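Local coordinates for hypothetical protein (Pseudomonas aeruginosa, PDB 4HSP) that is of unknown function but belongs to the DUF3299 family, grouped with OB-type folds, and is probably exported by way of a signal peptide, at residues A[46-51]-A[121-126]; A[67-70]-A[74-77]; A[76-81]-A[126-131]. All coordinates share one frame; numbering follows the deposited sequence.

Interaction 1: A[46-51]-A[121-126]; sequences APVVKA and FKVENA. With EDO (1,2-ethanediol), chain K.
V123 carries its side of this contact with both of its methyls, spread over residues V48 to K50. Its CG1 stands anti to the backbone N (chi1 179°) and meets V48 CG2 at 3.4 Å, a close apolar approach that also brings the same methyl to 4.0 Å from V48 CB. The two valine side chains do not meet end-on but slide past each other in opposite directions. On V48, CG1 sits anti to the carbonyl carbon (chi1 -65°), which leaves CG2 between backbone N and carbonyl carbon, facing V123; CG1 itself lies 4.0 Å from C2 of a bound ethanediol. The second branch of V123, CG2, is set against the backbone of the other segment: it lies 3.4 Å from the carbonyl oxygen V49 O and 4.3 Å from K50 CA. No hydrogen bond joins the two segments, and the contact is van der Waals packing of V123 on V48 and the V49-K50 backbone. N125 adds a polar border, its OD1 accepting a 2.8 Å hydrogen bond from O2 of the ethanediol, a molecule probably left by the crystallisation liquor. Within 121-126, K122 NZ and E124 OE1 form a salt bridge of 3.2 Å, weak as a hydrogen bond. Y135 on strand 132-144 backs the contact: both V48 and V123 pack on it, and its hydroxyl is hydrogen-bonded to V49 N. D53 OD1 takes V123 N. The chain between helix 26-34 and strand 55-68 is thereby laid beside the 121-126 segment, at the surface of the mixed sheet.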
loop_
_atom_site.group_PDB
_atom_site.type_symbol
_atom_site.label_atom_id
_atom_site.label_comp_id
_atom_site.label_asym_id
_atom_site.label_seq_id
_atom_site.Cartn_x
_atom_site.Cartn_y
_atom_site.Cartn_z
ATOM N N ALA A 46 -22.259 -21.887 1.884
ATOM C CA ALA A 46 -23.347 -21.166 1.248
ATOM C C ALA A 46 -23.770 -21.858 -0.058
ATOM O O ALA A 46 -22.898 -22.427 -0.735
ATOM C CB ALA A 46 -22.904 -19.744 0.989
ATOM N N PRO A 47 -25.092 -21.883 -0.410
ATOM C CA PRO A 47 -25.518 -22.538 -1.678
ATOM C C PRO A 47 -24.815 -21.969 -2.932
ATOM O O PRO A 47 -24.532 -20.772 -3.006
ATOM C CB PRO A 47 -27.023 -22.270 -1.724
ATOM C CG PRO A 47 -27.410 -22.014 -0.310
ATOM C CD PRO A 47 -26.249 -21.298 0.298
ATOM N N VAL A 48 -24.499 -22.845 -3.899
ATOM C CA VAL A 48 -23.786 -22.497 -5.140
ATOM C C VAL A 48 -24.665 -22.719 -6.398
ATOM O O VAL A 48 -25.613 -23.516 -6.356
ATOM C CB VAL A 48 -22.436 -23.273 -5.263
ATOM C CG1 VAL A 48 -21.464 -22.873 -4.160
ATOM C CG2 VAL A 48 -22.645 -24.793 -5.302
ATOM N N VAL A 49 -24.346 -21.991 -7.500
ATOM C CA VAL A 49 -25.023 -22.084 -8.805
ATOM C C VAL A 49 -24.308 -23.165 -9.596
ATOM O O VAL A 49 -23.246 -22.910 -10.174
ATOM C CB VAL A 49 -25.072 -20.729 -9.564
ATOM C CG1 VAL A 49 -25.823 -20.850 -10.885
ATOM C CG2 VAL A 49 -25.685 -19.635 -8.695
ATOM N N LYS A 50 -24.885 -24.382 -9.597
ATOM C CA LYS A 50 -24.323 -25.559 -10.254
ATOM C C LYS A 50 -24.237 -25.430 -11.792
ATOM O O LYS A 50 -23.423 -26.128 -12.396
ATOM C CB LYS A 50 -25.145 -26.808 -9.893
ATOM C CG LYS A 50 -25.039 -27.239 -8.422
ATOM C CD LYS A 50 -25.944 -28.452 -8.189
ATOM C CE LYS A 50 -26.019 -28.918 -6.753
ATOM N NZ LYS A 50 -26.900 -30.113 -6.626
ATOM N N ALA A 51 -25.041 -24.537 -12.421
ATOM C CA ALA A 51 -25.035 -24.341 -13.886
ATOM C C ALA A 51 -23.775 -23.604 -14.376
ATOM O O ALA A 51 -23.570 -23.446 -15.583
ATOM C CB ALA A 51 -26.281 -23.581 -14.326
ATOM N N PHE A 121 -13.945 -22.149 -15.087
ATOM C CA PHE A 121 -14.710 -21.990 -13.868
ATOM C C PHE A 121 -15.344 -23.301 -13.441
ATOM O O PHE A 121 -16.099 -23.890 -14.195
ATOM C CB PHE A 121 -15.780 -20.908 -14.098
ATOM C CG PHE A 121 -16.427 -20.363 -12.851
ATOM C CD1 PHE A 121 -15.801 -19.384 -12.096
ATOM C CD2 PHE A 121 -17.664 -20.825 -12.433
ATOM C CE1 PHE A 121 -16.418 -18.853 -10.961
ATOM C CE2 PHE A 121 -18.260 -20.324 -11.272
ATOM C CZ PHE A 121 -17.648 -19.324 -10.560
ATOM N N LYS A 122 -15.087 -23.714 -12.200
ATOM C CA LYS A 122 -15.568 -24.956 -11.588
ATOM C C LYS A 122 -16.379 -24.705 -10.324
ATOM O O LYS A 122 -16.000 -23.876 -9.491
ATOM C CB LYS A 122 -14.362 -25.842 -11.185
ATOM C CG LYS A 122 -13.858 -26.837 -12.195
ATOM C CD LYS A 122 -12.967 -27.853 -11.456
ATOM C CE LYS A 122 -13.609 -29.221 -11.308
ATOM N NZ LYS A 122 -14.790 -29.220 -10.397
ATOM N N VAL A 123 -17.423 -25.502 -10.130
ATOM C CA VAL A 123 -18.260 -25.480 -8.936
ATOM C C VAL A 123 -17.765 -26.665 -8.107
ATOM O O VAL A 123 -18.219 -27.803 -8.276
ATOM C CB VAL A 123 -19.776 -25.504 -9.265
ATOM C CG1 VAL A 123 -20.598 -25.493 -7.989
ATOM C CG2 VAL A 123 -20.164 -24.324 -10.153
ATOM N N GLU A 124 -16.719 -26.395 -7.314
ATOM C CA GLU A 124 -15.994 -27.354 -6.488
ATOM C C GLU A 124 -15.549 -26.674 -5.221
ATOM O O GLU A 124 -15.084 -25.533 -5.260
ATOM C CB GLU A 124 -14.778 -27.886 -7.263
ATOM C CG GLU A 124 -14.136 -29.133 -6.670
ATOM C CD GLU A 124 -12.731 -29.471 -7.148
ATOM O OE1 GLU A 124 -12.404 -29.201 -8.329
ATOM O OE2 GLU A 124 -11.957 -30.020 -6.331
ATOM N N ASN A 125 -15.691 -27.369 -4.098
ATOM C CA ASN A 125 -15.306 -26.841 -2.809
ATOM C C ASN A 125 -13.796 -26.706 -2.689
ATOM O O ASN A 125 -13.045 -27.537 -3.215
ATOM C CB ASN A 125 -15.872 -27.714 -1.694
ATOM C CG ASN A 125 -17.347 -27.462 -1.465
ATOM O OD1 ASN A 125 -17.919 -26.434 -1.882
ATOM N ND2 ASN A 125 -17.993 -28.385 -0.777
ATOM N N ALA A 126 -13.360 -25.613 -2.042
ATOM C CA ALA A 126 -11.953 -25.304 -1.790
ATOM C C ALA A 126 -11.806 -24.674 -0.398
ATOM O O ALA A 126 -12.478 -23.706 -0.071
ATOM C CB ALA A 126 -11.407 -24.382 -2.869
HETATM C C1 EDO K . -22.104 -26.094 -0.113
HETATM O O1 EDO K . -21.450 -27.026 0.751
HETATM C C2 EDO K . -21.111 -25.588 -1.199
HETATM O O2 EDO K . -19.945 -24.976 -0.624
#

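Interaction 2: A[67-70]-A[74-77]; sequences EISE and VTEF
E67 and E76 face each other as a hydrogen-bonded pair in an antiparallel beta hairpin, strands 55-68 and 73-80, whose register slips by one residue at a beta bulge. T75 is the extra residue: I68 is opposite V74 as a non-hydrogen-bonded pair, and the helix-like psi of T75 breaks the extended run. The backbone side is tight. E67 N gives a 3.1 Å bond to E76 O, bent at 141°, and E67 O receives T75 N at 3.1 Å, straighter at 159°. The same oxygen also takes a CA-H...O contact from V74 CA at 3.4 Å. Over the bulge, S69 CB rests on T75 CG2 at 3.7 Å, a small apolar patch, while S69 OG accepts a hydrogen bond from L73 N, at the start of strand 73-80. On the face opposite E67 and E76, which carries I68 and V74, I68 packs on L66 of the second subunit.

The glutamate stems are still close, E67 CB and E76 CB being 3.6 Å apart; beyond them the acid ends reach the looser, more open side. The two side chains run side by side in the same direction; E67 bends at chi2, whereas E76 stays extended beyond CG. Y99 OH holds E76 OE1 by a hydrogen bond, and K101 packs on E76. The like charges so close together would probably raise the proton affinity of one carboxylate. Their planes are turned 43° apart, and two acceptors, E67 OE2 and E76 OE2, lie 3.1 Å from each other.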
loop_
_atom_site.group_PDB
_atom_site.type_symbol
_atom_site.label_atom_id
_atom_site.label_comp_id
_atom_site.label_asym_id
_atom_site.label_seq_id
_atom_site.Cartn_x
_atom_site.Cartn_y
_atom_site.Cartn_z
ATOM N N GLU A 67 -0.366 -18.282 -1.973
ATOM C CA GLU A 67 0.879 -18.943 -2.326
ATOM C C GLU A 67 1.762 -18.028 -3.188
ATOM O O GLU A 67 1.248 -17.369 -4.101
ATOM C CB GLU A 67 0.562 -20.245 -3.093
ATOM C CG GLU A 67 1.578 -21.356 -2.909
ATOM C CD GLU A 67 0.979 -22.682 -2.477
ATOM O OE1 GLU A 67 0.314 -22.719 -1.413
ATOM O OE2 GLU A 67 1.180 -23.686 -3.202
ATOM N N ILE A 68 3.078 -18.016 -2.913
ATOM C CA ILE A 68 4.080 -17.257 -3.664
ATOM C C ILE A 68 4.979 -18.246 -4.401
ATOM O O ILE A 68 5.392 -19.248 -3.816
ATOM C CB ILE A 68 4.915 -16.303 -2.748
ATOM C CG1 ILE A 68 4.036 -15.238 -2.097
ATOM C CG2 ILE A 68 6.051 -15.627 -3.529
ATOM C CD1 ILE A 68 4.668 -14.603 -0.884
ATOM N N SER A 69 5.305 -17.946 -5.662
ATOM C CA SER A 69 6.172 -18.758 -6.509
ATOM C C SER A 69 7.642 -18.499 -6.220
ATOM O O SER A 69 7.989 -17.626 -5.417
ATOM C CB SER A 69 5.891 -18.471 -7.981
ATOM O OG SER A 69 6.462 -17.242 -8.401
ATOM N N GLU A 70 8.510 -19.245 -6.927
ATOM C CA GLU A 70 9.974 -19.143 -6.872
ATOM C C GLU A 70 10.426 -17.758 -7.393
ATOM O O GLU A 70 11.389 -17.177 -6.865
ATOM C CB GLU A 70 10.618 -20.281 -7.701
ATOM C CG GLU A 70 10.540 -21.665 -7.058
ATOM C CD GLU A 70 9.255 -22.469 -7.209
ATOM O OE1 GLU A 70 8.267 -21.963 -7.795
ATOM O OE2 GLU A 70 9.244 -23.628 -6.731
ATOM N N VAL A 74 2.376 -14.196 -7.009
ATOM C CA VAL A 74 1.237 -14.871 -6.398
ATOM C C VAL A 74 0.646 -15.816 -7.432
ATOM O O VAL A 74 0.250 -15.379 -8.511
ATOM C CB VAL A 74 0.203 -13.868 -5.859
ATOM C CG1 VAL A 74 -1.027 -14.587 -5.301
ATOM C CG2 VAL A 74 0.839 -12.953 -4.817
ATOM N N THR A 75 0.616 -17.112 -7.117
ATOM C CA THR A 75 0.126 -18.116 -8.051
ATOM C C THR A 75 -1.138 -18.805 -7.548
ATOM O O THR A 75 -1.778 -19.504 -8.326
ATOM C CB THR A 75 1.236 -19.110 -8.351
ATOM O OG1 THR A 75 1.751 -19.613 -7.116
ATOM C CG2 THR A 75 2.347 -18.490 -9.201
ATOM N N GLU A 76 -1.496 -18.624 -6.260
ATOM C CA GLU A 76 -2.731 -19.156 -5.665
ATOM C C GLU A 76 -3.332 -18.082 -4.793
ATOM O O GLU A 76 -2.644 -17.471 -3.986
ATOM C CB GLU A 76 -2.535 -20.473 -4.884
ATOM C CG GLU A 76 -2.220 -21.677 -5.766
ATOM C CD GLU A 76 -2.029 -23.015 -5.072
ATOM O OE1 GLU A 76 -2.877 -23.383 -4.226
ATOM O OE2 GLU A 76 -1.053 -23.721 -5.415
ATOM N N PHE A 77 -4.606 -17.805 -4.983
ATOM C CA PHE A 77 -5.252 -16.759 -4.217
ATOM C C PHE A 77 -6.752 -16.897 -4.167
ATOM O O PHE A 77 -7.337 -17.626 -4.964
ATOM C CB PHE A 77 -4.891 -15.385 -4.813
ATOM C CG PHE A 77 -5.311 -15.142 -6.236
ATOM C CD1 PHE A 77 -6.560 -14.593 -6.526
ATOM C CD2 PHE A 77 -4.431 -15.393 -7.289
ATOM C CE1 PHE A 77 -6.930 -14.310 -7.839
ATOM C CE2 PHE A 77 -4.798 -15.111 -8.603
ATOM C CZ PHE A 77 -6.042 -14.551 -8.871
#

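Interaction 3: A[76-81]-A[126-131]; sequences EFLLVP and ASSELA. With EDO (1,2-ethanediol), chain F.
The flat group beside this contact is the carbonyl of A131, the residue whose CB touches L78 CD1. Its oxygen is approached in the carbonyl plane, on a lone pair: S128 OG donates to A131 O at 2.7 Å, with a C=O...OG angle of 133°. S128 N adds a weak bond of 3.1 Å to the same oxygen, so two donors of one residue close the loop 128-131. No aromatic ring takes part across the segments; the F77 ring turns instead to I63, V100 and V117. L78 points toward the loop and reaches it with one methyl. Its chain is drawn out, CD1 anti to CA (chi2 175°), which sets CD1 4.0 Å from A131 CB and 4.2 Å from S128 OG. L66, Y99 and I97 pack on L78 too, and A131 also meets I97, so the leucine lies packed between strand 73-80 and the chain leading into strand 132-144. At the outer end, S127 N gives a weak 3.2 Å hydrogen bond to O1 of an ethanediol, probably from the crystallisation liquor. L130, next to A131, packs on V64 and on A71 of the second subunit. The chemistry is thus split: polar bonds close the 128-131 loop from within, while its buried contact with 76-81 has no hydrogen bond across it and is van der Waals contact, chiefly apolar, of one leucine methyl.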
loop_
_atom_site.group_PDB
_atom_site.type_symbol
_atom_site.label_atom_id
_atom_site.label_comp_id
_atom_site.label_asym_id
_atom_site.label_seq_id
_atom_site.Cartn_x
_atom_site.Cartn_y
_atom_site.Cartn_z
ATOM N N GLU A 76 -1.496 -18.624 -6.260
ATOM C CA GLU A 76 -2.731 -19.156 -5.665
ATOM C C GLU A 76 -3.332 -18.082 -4.793
ATOM O O GLU A 76 -2.644 -17.471 -3.986
ATOM C CB GLU A 76 -2.535 -20.473 -4.884
ATOM C CG GLU A 76 -2.220 -21.677 -5.766
ATOM C CD GLU A 76 -2.029 -23.015 -5.072
ATOM O OE1 GLU A 76 -2.877 -23.383 -4.226
ATOM O OE2 GLU A 76 -1.053 -23.721 -5.415
ATOM N N PHE A 77 -4.606 -17.805 -4.983
ATOM C CA PHE A 77 -5.252 -16.759 -4.217
ATOM C C PHE A 77 -6.752 -16.897 -4.167
ATOM O O PHE A 77 -7.337 -17.626 -4.964
ATOM C CB PHE A 77 -4.891 -15.385 -4.813
ATOM C CG PHE A 77 -5.311 -15.142 -6.236
ATOM C CD1 PHE A 77 -6.560 -14.593 -6.526
ATOM C CD2 PHE A 77 -4.431 -15.393 -7.289
ATOM C CE1 PHE A 77 -6.930 -14.310 -7.839
ATOM C CE2 PHE A 77 -4.798 -15.111 -8.603
ATOM C CZ PHE A 77 -6.042 -14.551 -8.871
ATOM N N LEU A 78 -7.385 -16.137 -3.248
ATOM C CA LEU A 78 -8.842 -16.004 -3.195
ATOM C C LEU A 78 -9.227 -14.728 -3.935
ATOM O O LEU A 78 -8.612 -13.682 -3.710
ATOM C CB LEU A 78 -9.386 -15.964 -1.756
ATOM C CG LEU A 78 -9.031 -17.106 -0.783
ATOM C CD1 LEU A 78 -9.565 -16.797 0.627
ATOM C CD2 LEU A 78 -9.547 -18.496 -1.277
ATOM N N LEU A 79 -10.205 -14.828 -4.850
ATOM C CA LEU A 79 -10.830 -13.708 -5.540
ATOM C C LEU A 79 -12.078 -13.399 -4.750
ATOM O O LEU A 79 -12.894 -14.287 -4.477
ATOM C CB LEU A 79 -11.144 -14.014 -7.021
ATOM C CG LEU A 79 -11.614 -12.827 -7.862
ATOM C CD1 LEU A 79 -10.465 -11.760 -8.011
ATOM C CD2 LEU A 79 -12.101 -13.299 -9.208
ATOM N N VAL A 80 -12.161 -12.159 -4.280
ATOM C CA VAL A 80 -13.229 -11.657 -3.418
ATOM C C VAL A 80 -13.806 -10.360 -4.043
ATOM O O VAL A 80 -13.110 -9.688 -4.825
ATOM C CB VAL A 80 -12.671 -11.430 -1.976
ATOM C CG1 VAL A 80 -12.338 -12.764 -1.289
ATOM C CG2 VAL A 80 -11.442 -10.529 -2.016
ATOM N N PRO A 81 -15.046 -9.973 -3.681
ATOM C CA PRO A 81 -15.647 -8.780 -4.306
ATOM C C PRO A 81 -15.221 -7.447 -3.670
ATOM O O PRO A 81 -15.637 -6.386 -4.137
ATOM C CB PRO A 81 -17.168 -9.004 -4.126
ATOM C CG PRO A 81 -17.322 -10.268 -3.337
ATOM C CD PRO A 81 -16.007 -10.636 -2.769
ATOM N N ALA A 126 -13.360 -25.613 -2.042
ATOM C CA ALA A 126 -11.953 -25.304 -1.790
ATOM C C ALA A 126 -11.806 -24.674 -0.398
ATOM O O ALA A 126 -12.478 -23.706 -0.071
ATOM C CB ALA A 126 -11.407 -24.382 -2.869
ATOM N N SER A 127 -10.988 -25.252 0.438
ATOM C CA SER A 127 -10.848 -24.702 1.773
ATOM C C SER A 127 -9.441 -24.254 2.038
ATOM O O SER A 127 -8.480 -24.772 1.464
ATOM C CB SER A 127 -11.281 -25.715 2.827
ATOM O OG SER A 127 -10.569 -26.931 2.663
ATOM N N SER A 128 -9.346 -23.239 2.874
ATOM C CA SER A 128 -8.124 -22.664 3.418
ATOM C C SER A 128 -8.446 -22.298 4.839
ATOM O O SER A 128 -9.624 -22.267 5.207
ATOM C CB SER A 128 -7.630 -21.473 2.594
ATOM O OG SER A 128 -8.520 -20.371 2.570
ATOM N N GLU A 129 -7.430 -22.061 5.652
ATOM C CA GLU A 129 -7.645 -21.698 7.047
ATOM C C GLU A 129 -8.277 -20.284 7.134
ATOM O O GLU A 129 -8.960 -19.956 8.110
ATOM C CB GLU A 129 -6.316 -21.771 7.791
ATOM C CG GLU A 129 -6.421 -22.133 9.257
ATOM C CD GLU A 129 -5.060 -22.397 9.870
ATOM O OE1 GLU A 129 -4.392 -23.366 9.436
ATOM O OE2 GLU A 129 -4.638 -21.606 10.746
ATOM N N LEU A 130 -8.067 -19.484 6.083
ATOM C CA LEU A 130 -8.530 -18.118 5.916
ATOM C C LEU A 130 -9.998 -18.067 5.574
ATOM O O LEU A 130 -10.690 -17.174 6.057
ATOM C CB LEU A 130 -7.709 -17.452 4.800
ATOM C CG LEU A 130 -7.475 -15.943 4.866
ATOM C CD1 LEU A 130 -6.864 -15.498 6.211
ATOM C CD2 LEU A 130 -6.557 -15.520 3.753
ATOM N N ALA A 131 -10.471 -18.977 4.695
ATOM C CA ALA A 131 -11.853 -19.035 4.242
ATOM C C ALA A 131 -12.128 -20.244 3.355
ATOM O O ALA A 131 -11.234 -20.758 2.696
ATOM C CB ALA A 131 -12.194 -17.769 3.472
HETATM C C1 EDO F . -8.723 -27.629 -0.614
HETATM O O1 EDO F . -10.058 -28.065 -0.845
HETATM C C2 EDO F . -8.200 -26.837 -1.842
HETATM O O2 EDO F . -6.966 -26.201 -1.527
#

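All three interactions reach the same mixed sheet, and no active site is known for this protein. Interactions 2 and 3 share E76 and F77 on strand 73-80, where that strand bends; their centres are about 12 Å apart. Interactions 1 and 3 share A126, with centres about 14 Å apart, so the segment from 121 to 131 serves a surface contact first and the buried interior next. Interactions 1 and 2 stand furthest apart, about 23 Å between centres and about 8 Å between nearest atoms. The second subunit links 2 and 3: E70 packs on E129 of the other copy, and E129 on its E70.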